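Glutathione S-transferase delta (Bombyx mori, PDB 3VK9) probably catalyses the conjugation of glutathione to electrophilic compounds, working as a homodimeric delta-class transferase of the silkmoth. Local coordinates at residues 129-132 with 133-136. Residues are numbered along the deposited sequence; the frame is centred on the assembly and turned at random.
Sequences NEKV and QEAL
Two successive turns of helix 126-142, in the all-helical C-terminal domain of the glutathione transferase fold, meet where Asn129 and Gln133 join their side-chain amides one turn apart. Gln133 NE2 donates to Asn129 OD1 at 3.0 Å, with the N-H...O angle at 165°. The oxygen lies in the amide plane of Gln133, while NE2 is tilted somewhat out of the Asn129 carbonyl plane, and the two amides are nearly coplanar, 19° apart. With CG anti to its own carbonyl carbon (chi1 -56°), Gln133 brings CG to 3.3 Å from Asn129 OD1, and the bend at chi2 then turns the amide so that NE2 meets that oxygen. The remaining amide ends reach beyond this helix: Gln133 OE1 bonds to Tyr178 OH and Asn129 ND2 to Tyr113 OH, so each amide is held through both its oxygen and its nitrogen, which should fix its rotation. An alanine in place of Gln133 would probably leave Asn129 OD1 and the Tyr178 hydroxyl without this partner and the Asn129 amide less firmly held. The backbone is regular here, with Gln133 N bonded to Asn129 O and Leu136 N to Val132 O, both at 3.0 Å. On another side, Lys131 NZ forms a weak salt bridge, 3.4 Å long, with Glu134 OE1, while Glu130 OE1 pairs with Lys126 NZ in another, one turn earlier. Val132 CG1 comes within 4.3 Å of Leu136 CD1; Val132 and Ala135 pack on helix 89-119, and Leu136 on Ile173. The arrangement is that of an amphipathic alpha-helix with i to i+4 amide pairing and an i to i+3 salt bridge, laid against its neighbour in the GST C-terminal helical bundle.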
loop_
_atom_site.group_PDB
_atom_site.type_symbol
_atom_site.label_atom_id
_atom_site.label_comp_id
_atom_site.label_asym_id
_atom_site.label_seq_id
_atom_site.Cartn_x
_atom_site.Cartn_y
_atom_site.Cartn_z
ATOM N N ASN A 129 2.732 4.275 20.105
ATOM C CA ASN A 129 2.650 5.734 19.996
ATOM C C ASN A 129 3.886 6.264 19.285
ATOM O O ASN A 129 3.785 7.024 18.322
ATOM C CB ASN A 129 2.532 6.392 21.373
ATOM C CG ASN A 129 2.321 7.906 21.285
ATOM O OD1 ASN A 129 3.168 8.641 20.762
ATOM N ND2 ASN A 129 1.190 8.376 21.802
ATOM N N GLU A 130 5.057 5.840 19.757
ATOM C CA GLU A 130 6.314 6.269 19.156
ATOM C C GLU A 130 6.429 5.931 17.662
ATOM O O GLU A 130 6.979 6.709 16.883
ATOM C CB GLU A 130 7.509 5.718 19.944
ATOM C CG GLU A 130 7.749 6.466 21.250
ATOM C CD GLU A 130 7.868 7.977 21.050
ATOM O OE1 GLU A 130 7.262 8.727 21.848
ATOM O OE2 GLU A 130 8.565 8.415 20.100
ATOM N N LYS A 131 5.899 4.782 17.260
ATOM C CA LYS A 131 5.929 4.413 15.852
ATOM C C LYS A 131 5.104 5.411 15.031
ATOM O O LYS A 131 5.470 5.756 13.907
ATOM C CB LYS A 131 5.436 2.976 15.649
ATOM C CG LYS A 131 6.432 1.908 16.104
ATOM C CD LYS A 131 6.963 1.122 14.911
ATOM C CE LYS A 131 8.277 0.397 15.246
ATOM N NZ LYS A 131 9.472 1.301 15.220
ATOM N N VAL A 132 3.996 5.881 15.594
ATOM C CA VAL A 132 3.218 6.915 14.921
ATOM C C VAL A 132 4.005 8.234 14.854
ATOM O O VAL A 132 4.009 8.902 13.820
ATOM C CB VAL A 132 1.859 7.167 15.604
ATOM C CG1 VAL A 132 1.119 8.298 14.890
ATOM C CG2 VAL A 132 1.027 5.904 15.606
ATOM N N GLN A 133 4.668 8.600 15.954
ATOM C CA GLN A 133 5.487 9.814 15.964
ATOM C C GLN A 133 6.528 9.732 14.841
ATOM O O GLN A 133 6.760 10.708 14.127
ATOM C CB GLN A 133 6.182 10.022 17.325
ATOM C CG GLN A 133 5.222 10.069 18.535
ATOM C CD GLN A 133 4.279 11.277 18.512
ATOM O OE1 GLN A 133 4.524 12.259 17.808
ATOM N NE2 GLN A 133 3.194 11.205 19.289
ATOM N N GLU A 134 7.155 8.567 14.685
ATOM C CA GLU A 134 8.186 8.409 13.652
ATOM C C GLU A 134 7.590 8.527 12.244
ATOM O O GLU A 134 8.239 9.016 11.324
ATOM C CB GLU A 134 8.915 7.066 13.794
ATOM C CG GLU A 134 9.615 6.860 15.122
ATOM C CD GLU A 134 10.097 5.423 15.317
ATOM O OE1 GLU A 134 9.802 4.559 14.452
ATOM O OE2 GLU A 134 10.774 5.163 16.343
ATOM N N ALA A 135 6.364 8.052 12.061
ATOM C CA ALA A 135 5.730 8.208 10.759
ATOM C C ALA A 135 5.505 9.703 10.469
ATOM O O ALA A 135 5.728 10.181 9.358
ATOM C CB ALA A 135 4.444 7.449 10.711
ATOM N N LEU A 136 5.090 10.437 11.492
ATOM C CA LEU A 136 4.857 11.866 11.360
ATOM C C LEU A 136 6.151 12.638 11.131
ATOM O O LEU A 136 6.162 13.633 10.417
ATOM C CB LEU A 136 4.136 12.403 12.601
ATOM C CG LEU A 136 2.635 12.097 12.724
ATOM C CD1 LEU A 136 2.107 12.391 14.145
ATOM C CD2 LEU A 136 1.846 12.876 11.681
#